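Local atomic coordinates of YjbQ family protein (Sulfolobus tokodaii, PDB entry 1VE0), a protein that is of unknown function but binds zinc and assembles from three copies as a member of the YjbQ (UPF0047) family. Residues 23-26 and 27-31; 41-44 and 45-48; 87-90 and 91-95. All coordinates share one frame; numbering follows the deposited sequence.

Interaction 1. Residues 23-26 and 27-31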
ATOM      1  N   GLU A  23     -12.142   7.181 -14.849  1.00 22.84           N
ATOM      2  CA  GLU A  23     -13.348   6.903 -15.630  1.00 24.05           C
ATOM      3  C   GLU A  23     -13.515   5.418 -15.950  1.00 22.95           C
ATOM      4  O   GLU A  23     -14.626   4.873 -15.844  1.00 22.93           O
ATOM      5  CB  GLU A  23     -13.349   7.722 -16.930  1.00 27.43           C
ATOM      6  CG  GLU A  23     -13.187   9.221 -16.714  1.00 35.58           C
ATOM      7  CD  GLU A  23     -14.285   9.812 -15.832  1.00 41.95           C
ATOM      8  OE1 GLU A  23     -14.081  10.919 -15.274  1.00 44.66           O
ATOM      9  OE2 GLU A  23     -15.359   9.177 -15.705  1.00 43.97           O
ATOM     10  N   GLN A  24     -12.425   4.762 -16.341  1.00 21.24           N
ATOM     11  CA  GLN A  24     -12.487   3.339 -16.664  1.00 22.06           C
ATOM     12  C   GLN A  24     -12.821   2.532 -15.420  1.00 21.79           C
ATOM     13  O   GLN A  24     -13.527   1.523 -15.499  1.00 20.76           O
ATOM     14  CB  GLN A  24     -11.161   2.837 -17.254  1.00 22.73           C
ATOM     15  CG  GLN A  24     -10.745   3.521 -18.557  1.00 25.71           C
ATOM     16  CD  GLN A  24      -9.789   4.684 -18.327  1.00 29.72           C
ATOM     17  OE1 GLN A  24     -10.086   5.621 -17.576  1.00 29.64           O
ATOM     18  NE2 GLN A  24      -8.634   4.629 -18.975  1.00 30.61           N
ATOM     19  N   VAL A  25     -12.317   2.961 -14.266  1.00 20.69           N
ATOM     20  CA  VAL A  25     -12.639   2.233 -13.047  1.00 18.76           C
ATOM     21  C   VAL A  25     -14.111   2.436 -12.669  1.00 20.39           C
ATOM     22  O   VAL A  25     -14.755   1.503 -12.184  1.00 18.98           O
ATOM     23  CB  VAL A  25     -11.743   2.651 -11.844  1.00 17.50           C
ATOM     24  CG1 VAL A  25     -12.211   1.928 -10.585  1.00 15.14           C
ATOM     25  CG2 VAL A  25     -10.291   2.267 -12.111  1.00 14.12           C
ATOM     26  N   SER A  26     -14.656   3.635 -12.888  1.00 20.11           N
ATOM     27  CA  SER A  26     -16.060   3.855 -12.537  1.00 22.52           C
ATOM     28  C   SER A  26     -16.968   2.949 -13.366  1.00 22.33           C
ATOM     29  O   SER A  26     -18.016   2.511 -12.895  1.00 22.19           O
ATOM     30  CB  SER A  26     -16.461   5.336 -12.700  1.00 23.70           C
ATOM     31  OG  SER A  26     -16.288   5.784 -14.029  1.00 30.88           O
ATOM     32  N   GLU A  27     -16.569   2.643 -14.599  1.00 23.51           N
ATOM     33  CA  GLU A  27     -17.371   1.748 -15.432  1.00 23.56           C
ATOM     34  C   GLU A  27     -17.231   0.307 -14.940  1.00 23.22           C
ATOM     35  O   GLU A  27     -18.210  -0.444 -14.883  1.00 21.76           O
ATOM     36  CB  GLU A  27     -16.918   1.819 -16.900  1.00 27.11           C
ATOM     37  CG  GLU A  27     -17.189   3.147 -17.554  1.00 30.81           C
ATOM     38  CD  GLU A  27     -18.673   3.441 -17.675  1.00 35.98           C
ATOM     39  OE1 GLU A  27     -19.036   4.629 -17.821  1.00 38.88           O
ATOM     40  OE2 GLU A  27     -19.481   2.484 -17.635  1.00 37.17           O
ATOM     41  N   ALA A  28     -16.007  -0.070 -14.569  1.00 20.69           N
ATOM     42  CA  ALA A  28     -15.733  -1.424 -14.110  1.00 20.50           C
ATOM     43  C   ALA A  28     -16.406  -1.855 -12.801  1.00 21.45           C
ATOM     44  O   ALA A  28     -16.548  -3.055 -12.548  1.00 22.03           O
ATOM     45  CB  ALA A  28     -14.218  -1.641 -14.020  1.00 19.48           C
ATOM     46  N   ILE A  29     -16.835  -0.910 -11.966  1.00 20.32           N
ATOM     47  CA  ILE A  29     -17.478  -1.292 -10.708  1.00 20.51           C
ATOM     48  C   ILE A  29     -18.982  -1.526 -10.838  1.00 23.53           C
ATOM     49  O   ILE A  29     -19.617  -2.021  -9.905  1.00 23.08           O
ATOM     50  CB  ILE A  29     -17.261  -0.221  -9.595  1.00 20.37           C
ATOM     51  CG1 ILE A  29     -17.904   1.112 -10.006  1.00 19.61           C
ATOM     52  CG2 ILE A  29     -15.774  -0.064  -9.319  1.00 15.77           C
ATOM     53  CD1 ILE A  29     -18.073   2.102  -8.850  1.00 19.88           C
ATOM     54  N   LYS A  30     -19.557  -1.179 -11.986  1.00 24.74           N
ATOM     55  CA  LYS A  30     -20.993  -1.351 -12.168  1.00 26.34           C
ATOM     56  C   LYS A  30     -21.427  -2.747 -11.766  1.00 26.13           C
ATOM     57  O   LYS A  30     -20.873  -3.743 -12.212  1.00 26.44           O
ATOM     58  CB  LYS A  30     -21.400  -1.042 -13.612  1.00 29.02           C
ATOM     59  CG  LYS A  30     -21.264   0.449 -13.956  1.00 31.97           C
ATOM     60  CD  LYS A  30     -21.990   0.802 -15.241  1.00 35.33           C
ATOM     61  CE  LYS A  30     -21.552   2.155 -15.784  1.00 36.99           C
ATOM     62  NZ  LYS A  30     -21.730   3.257 -14.810  1.00 37.90           N
ATOM     63  N   GLY A  31     -22.416  -2.804 -10.891  1.00 26.55           N
ATOM     64  CA  GLY A  31     -22.898  -4.083 -10.405  1.00 28.27           C
ATOM     65  C   GLY A  31     -22.848  -4.047  -8.891  1.00 27.98           C
ATOM     66  O   GLY A  31     -23.622  -4.723  -8.219  1.00 30.10           O
TER

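Interaction 2. Residues 41-44 and 45-48. With SO4 (sulfate ion), chain B.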
ATOM      1  N   VAL A  41      -3.127  -4.280 -10.586  1.00 19.06           N
ATOM      2  CA  VAL A  41      -2.465  -4.595 -11.850  1.00 19.83           C
ATOM      3  C   VAL A  41      -1.711  -5.878 -11.552  1.00 20.55           C
ATOM      4  O   VAL A  41      -1.151  -6.037 -10.466  1.00 21.36           O
ATOM      5  CB  VAL A  41      -1.470  -3.515 -12.348  1.00 19.90           C
ATOM      6  CG1 VAL A  41      -2.246  -2.302 -12.853  1.00 15.50           C
ATOM      7  CG2 VAL A  41      -0.457  -3.144 -11.240  1.00 20.50           C
ATOM      8  N   LYS A  42      -1.724  -6.813 -12.490  1.00 19.99           N
ATOM      9  CA  LYS A  42      -1.004  -8.058 -12.288  1.00 22.25           C
ATOM     10  C   LYS A  42       0.381  -7.894 -12.890  1.00 23.24           C
ATOM     11  O   LYS A  42       1.023  -8.871 -13.276  1.00 26.01           O
ATOM     12  CB  LYS A  42      -1.733  -9.224 -12.957  1.00 22.69           C
ATOM     13  CG  LYS A  42      -3.146  -9.457 -12.454  1.00 25.86           C
ATOM     14  CD  LYS A  42      -3.770 -10.632 -13.198  1.00 30.65           C
ATOM     15  CE  LYS A  42      -5.257 -10.725 -12.980  1.00 33.33           C
ATOM     16  NZ  LYS A  42      -5.829 -11.870 -13.760  1.00 36.47           N
ATOM     17  N   HIS A  43       0.833  -6.644 -12.956  1.00 22.06           N
ATOM     18  CA  HIS A  43       2.147  -6.300 -13.498  1.00 20.67           C
ATOM     19  C   HIS A  43       3.129  -6.060 -12.355  1.00 20.51           C
ATOM     20  O   HIS A  43       2.712  -5.794 -11.229  1.00 19.21           O
ATOM     21  CB  HIS A  43       2.042  -5.028 -14.333  1.00 21.76           C
ATOM     22  CG  HIS A  43       1.161  -5.165 -15.529  1.00 23.74           C
ATOM     23  ND1 HIS A  43       1.420  -6.065 -16.540  1.00 24.18           N
ATOM     24  CD2 HIS A  43       0.040  -4.497 -15.895  1.00 24.68           C
ATOM     25  CE1 HIS A  43       0.496  -5.945 -17.480  1.00 25.00           C
ATOM     26  NE2 HIS A  43      -0.353  -5.001 -17.112  1.00 25.82           N
ATOM     27  N   THR A  44       4.426  -6.130 -12.647  1.00 17.73           N
ATOM     28  CA  THR A  44       5.430  -5.910 -11.619  1.00 18.22           C
ATOM     29  C   THR A  44       6.225  -4.639 -11.860  1.00 17.81           C
ATOM     30  O   THR A  44       7.069  -4.281 -11.048  1.00 17.43           O
ATOM     31  CB  THR A  44       6.442  -7.080 -11.539  1.00 18.19           C
ATOM     32  OG1 THR A  44       7.142  -7.182 -12.783  1.00 21.59           O
ATOM     33  CG2 THR A  44       5.739  -8.394 -11.254  1.00 16.70           C
ATOM     34  N   THR A  45       5.982  -3.957 -12.975  1.00 19.84           N
ATOM     35  CA  THR A  45       6.751  -2.745 -13.253  1.00 19.32           C
ATOM     36  C   THR A  45       5.947  -1.475 -13.424  1.00 20.30           C
ATOM     37  O   THR A  45       6.437  -0.488 -13.972  1.00 20.00           O
ATOM     38  CB  THR A  45       7.655  -2.915 -14.485  1.00 20.64           C
ATOM     39  OG1 THR A  45       6.880  -3.425 -15.570  1.00 17.77           O
ATOM     40  CG2 THR A  45       8.816  -3.859 -14.165  1.00 21.19           C
ATOM     41  N   CYS A  46       4.701  -1.506 -12.985  1.00 19.46           N
ATOM     42  CA  CYS A  46       3.879  -0.299 -13.005  1.00 21.81           C
ATOM     43  C   CYS A  46       3.111  -0.378 -11.681  1.00 20.06           C
ATOM     44  O   CYS A  46       3.028  -1.458 -11.088  1.00 20.50           O
ATOM     45  CB  CYS A  46       2.961  -0.245 -14.251  1.00 20.39           C
ATOM     46  SG  CYS A  46       1.699  -1.509 -14.428  1.00 22.96           S
ATOM     47  N   ALA A  47       2.609   0.748 -11.187  1.00 20.05           N
ATOM     48  CA  ALA A  47       1.890   0.754  -9.922  1.00 18.46           C
ATOM     49  C   ALA A  47       0.626   1.602  -9.966  1.00 18.95           C
ATOM     50  O   ALA A  47       0.384   2.326 -10.940  1.00 16.65           O
ATOM     51  CB  ALA A  47       2.806   1.250  -8.818  1.00 19.79           C
ATOM     52  N   ILE A  48      -0.175   1.500  -8.905  1.00 15.77           N
ATOM     53  CA  ILE A  48      -1.434   2.239  -8.788  1.00 16.78           C
ATOM     54  C   ILE A  48      -1.372   3.124  -7.547  1.00 16.32           C
ATOM     55  O   ILE A  48      -0.922   2.685  -6.491  1.00 15.30           O
ATOM     56  CB  ILE A  48      -2.667   1.274  -8.617  1.00 17.38           C
ATOM     57  CG1 ILE A  48      -2.863   0.400  -9.868  1.00 17.34           C
ATOM     58  CG2 ILE A  48      -3.938   2.078  -8.332  1.00 14.99           C
ATOM     59  CD1 ILE A  48      -3.233   1.165 -11.144  1.00 14.33           C
TER
HETATM   60  S   SO4 B 135       5.287  -6.964 -15.932  1.00 29.06           S
HETATM   61  O1  SO4 B 135       4.156  -7.408 -16.776  1.00 27.49           O
HETATM   62  O2  SO4 B 135       5.024  -5.615 -15.424  1.00 28.34           O
HETATM   63  O3  SO4 B 135       6.507  -6.945 -16.755  1.00 29.69           O
HETATM   64  O4  SO4 B 135       5.448  -7.886 -14.788  1.00 27.82           O
HETATM   65  O   HOH W   1       3.458  -3.625  -9.424  1.00 25.31           O

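Interaction 3. Residues 87-90 and 91-95. With ZN (zinc ion), chain C.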
ATOM      1  N   HIS A  87      10.877  -2.260 -11.129  1.00 20.29           N
ATOM      2  CA  HIS A  87      10.474  -3.318 -10.205  1.00 18.86           C
ATOM      3  C   HIS A  87      10.525  -2.811  -8.769  1.00 18.26           C
ATOM      4  O   HIS A  87       9.580  -2.988  -7.992  1.00 16.78           O
ATOM      5  CB  HIS A  87      11.411  -4.525 -10.342  1.00 19.29           C
ATOM      6  CG  HIS A  87      11.113  -5.393 -11.522  1.00 20.01           C
ATOM      7  ND1 HIS A  87      10.017  -6.230 -11.572  1.00 18.01           N
ATOM      8  CD2 HIS A  87      11.779  -5.575 -12.689  1.00 20.00           C
ATOM      9  CE1 HIS A  87      10.026  -6.895 -12.715  1.00 17.68           C
ATOM     10  NE2 HIS A  87      11.083  -6.517 -13.409  1.00 18.66           N
ATOM     11  N   VAL A  88      11.637  -2.176  -8.425  1.00 17.69           N
ATOM     12  CA  VAL A  88      11.840  -1.659  -7.084  1.00 19.63           C
ATOM     13  C   VAL A  88      10.842  -0.577  -6.671  1.00 19.13           C
ATOM     14  O   VAL A  88      10.194  -0.684  -5.623  1.00 18.50           O
ATOM     15  CB  VAL A  88      13.277  -1.102  -6.928  1.00 20.57           C
ATOM     16  CG1 VAL A  88      13.414  -0.361  -5.599  1.00 20.05           C
ATOM     17  CG2 VAL A  88      14.274  -2.245  -7.011  1.00 21.79           C
ATOM     18  N   ILE A  89      10.708   0.465  -7.478  1.00 18.68           N
ATOM     19  CA  ILE A  89       9.785   1.529  -7.100  1.00 19.30           C
ATOM     20  C   ILE A  89       8.330   1.036  -7.098  1.00 18.03           C
ATOM     21  O   ILE A  89       7.539   1.433  -6.242  1.00 17.33           O
ATOM     22  CB  ILE A  89       9.944   2.772  -8.019  1.00 19.69           C
ATOM     23  CG1 ILE A  89       9.167   3.953  -7.427  1.00 19.41           C
ATOM     24  CG2 ILE A  89       9.497   2.448  -9.447  1.00 18.38           C
ATOM     25  CD1 ILE A  89       9.660   4.384  -6.055  1.00 19.30           C
ATOM     26  N   SER A  90       7.983   0.168  -8.046  1.00 17.83           N
ATOM     27  CA  SER A  90       6.627  -0.393  -8.112  1.00 16.41           C
ATOM     28  C   SER A  90       6.303  -1.264  -6.889  1.00 17.16           C
ATOM     29  O   SER A  90       5.159  -1.305  -6.433  1.00 15.48           O
ATOM     30  CB  SER A  90       6.446  -1.251  -9.380  1.00 15.31           C
ATOM     31  OG  SER A  90       6.387  -0.453 -10.562  1.00 15.89           O
ATOM     32  N   ALA A  91       7.299  -1.987  -6.382  1.00 16.41           N
ATOM     33  CA  ALA A  91       7.084  -2.849  -5.220  1.00 19.08           C
ATOM     34  C   ALA A  91       6.816  -1.987  -3.994  1.00 17.67           C
ATOM     35  O   ALA A  91       5.953  -2.297  -3.173  1.00 19.02           O
ATOM     36  CB  ALA A  91       8.303  -3.731  -4.982  1.00 17.53           C
ATOM     37  N   ILE A  92       7.562  -0.899  -3.875  1.00 17.72           N
ATOM     38  CA  ILE A  92       7.395   0.000  -2.745  1.00 17.55           C
ATOM     39  C   ILE A  92       6.021   0.690  -2.759  1.00 17.88           C
ATOM     40  O   ILE A  92       5.312   0.706  -1.741  1.00 15.55           O
ATOM     41  CB  ILE A  92       8.529   1.057  -2.734  1.00 18.30           C
ATOM     42  CG1 ILE A  92       9.862   0.339  -2.497  1.00 19.95           C
ATOM     43  CG2 ILE A  92       8.266   2.118  -1.640  1.00 17.79           C
ATOM     44  CD1 ILE A  92      11.107   1.212  -2.677  1.00 19.90           C
ATOM     45  N   ILE A  93       5.633   1.233  -3.910  1.00 15.43           N
ATOM     46  CA  ILE A  93       4.341   1.925  -4.022  1.00 16.35           C
ATOM     47  C   ILE A  93       3.178   0.945  -3.881  1.00 15.70           C
ATOM     48  O   ILE A  93       2.191   1.222  -3.184  1.00 16.47           O
ATOM     49  CB  ILE A  93       4.230   2.674  -5.379  1.00 16.50           C
ATOM     50  CG1 ILE A  93       5.316   3.753  -5.451  1.00 18.33           C
ATOM     51  CG2 ILE A  93       2.851   3.308  -5.531  1.00 15.06           C
ATOM     52  CD1 ILE A  93       5.417   4.440  -6.821  1.00 20.03           C
ATOM     53  N   GLY A  94       3.312  -0.213  -4.521  1.00 14.98           N
ATOM     54  CA  GLY A  94       2.264  -1.213  -4.461  1.00 16.01           C
ATOM     55  C   GLY A  94       1.554  -1.383  -5.793  1.00 15.24           C
ATOM     56  O   GLY A  94       1.466  -0.448  -6.594  1.00 16.84           O
ATOM     57  N   ASN A  95       1.016  -2.573  -6.024  1.00 15.04           N
ATOM     58  CA  ASN A  95       0.336  -2.851  -7.285  1.00 17.24           C
ATOM     59  C   ASN A  95      -1.172  -2.723  -7.179  1.00 17.11           C
ATOM     60  O   ASN A  95      -1.887  -3.092  -8.107  1.00 19.34           O
ATOM     61  CB  ASN A  95       0.682  -4.254  -7.765  1.00 16.66           C
ATOM     62  CG  ASN A  95       0.124  -5.317  -6.855  1.00 19.06           C
ATOM     63  OD1 ASN A  95       0.352  -5.295  -5.645  1.00 16.77           O
ATOM     64  ND2 ASN A  95      -0.625  -6.255  -7.431  1.00 19.09           N
TER
HETATM   65 ZN    ZN C 136      12.445  -7.258 -15.168  0.80 51.16          ZN
HETATM   66  O   HOH W   2      11.553  -9.110 -15.702  0.80 44.94           O

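Interaction 1. Residues 23-26 and 27-31
Glu23 meets Glu27 one turn further along the short alpha-helix 22-28. Two donors share the carbonyl oxygen of Glu23. Glu27 N bonds to Glu23 O at 3.2 Å, the usual i to i+4 bond. Ser26 OG bonds to the same Glu23 O at 2.6 Å, from the same face of the carbonyl plane. Gln24 O takes Ala28 N at 3.1 Å and so continues the helical pattern. Val25 O takes Ile29 N at 3.2 Å, but this bond is weak and bent, with an N-H...O angle of 132°. The side chains of Val25 and Ile29 lie on one face, CG1 of Val25 being 4.3 Å from CG2 of Ile29. That face packs on the five-stranded sheet: both residues touch Val129 of strand 124-133 and Leu106 of strand 105-106. The polar side carries Glu23 and Glu27. The hydroxyl of Ser26 reaches back to Glu23 because chi1 of 60° sets OG between its own N and carbonyl carbon. At the end of the segment, Ser26 O lies against the Ile29 side chain, with Ile29 CG1 3.2 Å away.

Interaction 2. Residues 41-44 and 45-48
Val41 lays its two methyls against two residues of strand 46-51, across the turn that joins strand 35-41 to it. This turn is the connection between the two sheets, and it binds a sulfate, probably from the crystallisation liquor, which may mark an anion pocket. CG1 of Val41 meets CD1 of Ile48 at 4.0 Å, the two side chains crossing at a slant. CG2 of Val41 faces Cys46, whose SG also packs on His43. SG is 3.5 Å from His43 CB and lies oblique to the imidazole, 59° off its normal. His43 ND1 donates to sulfate O1 at 3.1 Å, and O1 sits at the ring edge, near the ring plane. His43 NE2 accepts from the backbone N of Thr126 at the other end of the ring, and the two bonds help fix its rotation. With an alanine at His43, sulfate O1 and Thr126 N would probably lose their imidazole partner and Cys46 SG the ring beside it. Thr44 N reaches both O2 and O4 of the sulfate. Thr45 uses its backbone N and its hydroxyl on one oxygen, with Thr45 OG1 2.9 Å from sulfate O2. Chi1 of 50° sets that hydroxyl between the backbone N and the carbonyl carbon, near enough to the N for both to reach O2. Arg123 and Arg125 complete the sulfate site, and Arg125 also bonds to Thr45 OG1. The side chain of Thr45 is about 5 Å from the bound zinc ion. Asn51 of the second subunit bonds to Thr44 O, so the turn also lies at a subunit interface. A water lies 2.9 Å from His43 O and 2.8 Å from Cys46 O, within bonding distance of both carbonyls.

Interaction 3. Residues 87-90 and 91-95
Ser90 O accepts from Gly94 N at 2.9 Å, the last i to i+4 bond of alpha-helix 84-93. The helix ends at Ile93; Gly94 is the first residue to leave it, and its phi of 111° would press a side chain against the carbonyl of Ile93. Upstream, Ala91 N bonds to His87 O at 3.0 Å and adds a weak second bond to Val88 O. Val88 O also takes Ile92 N. The straightest bond of the run is Ile93 N to Ile89 O, with an N-H...O angle of 168°. Two apolar pairs lie along the helix. Val88 and Ile92 run side by side, CG1 of Val88 touching CD1 of Ile92 at 4.0 Å. Ile89 and Ile93 cross instead, with CG1 of Ile89 3.8 Å from CD1 of Ile93. CG1 of Ile89 stands opposite the backbone N (chi1 -169°), beside the carbonyl carbon, which brings it within reach of Ile93. At the start of the segment His87 NE2 binds the zinc ion at 2.3 Å. A water lies 2.1 Å from the zinc, and His77 and Asn83 complete the ligands seen here. Asn51 OD1 of the second subunit accepts from His87 ND1, which probably helps to orient the ring for the metal. The helix is bordered by strand 46-51 of its own chain and by both other subunits. Ile93 rests on Ala47 and Ile49 of that strand, Val88 meets Trp64 of the second subunit, and Ile92 packs on Ile92 of the third.

How the interactions relate
The three contacts follow one another along the chain. Interaction 1 lies on helix 22-28, which packs on the five-stranded sheet. Interaction 2 joins strand 35-41 of that sheet to strand 46-51 of the three-stranded one. Interaction 3 lies on helix 84-93, just before strand 96-102. The centres of interactions 1 and 2 are about 19 Å apart. Interactions 1 and 3 are on opposite sides of the chain's centre, their centres about 24 Å apart. Interactions 2 and 3 touch, with centres about 8 Å apart; Val41 N lies 3.0 Å from Asn95 O. The sulfate-binding turn and the zinc-binding helix therefore form one neighbourhood at the interface with the second subunit. Interaction 1 lies away from it.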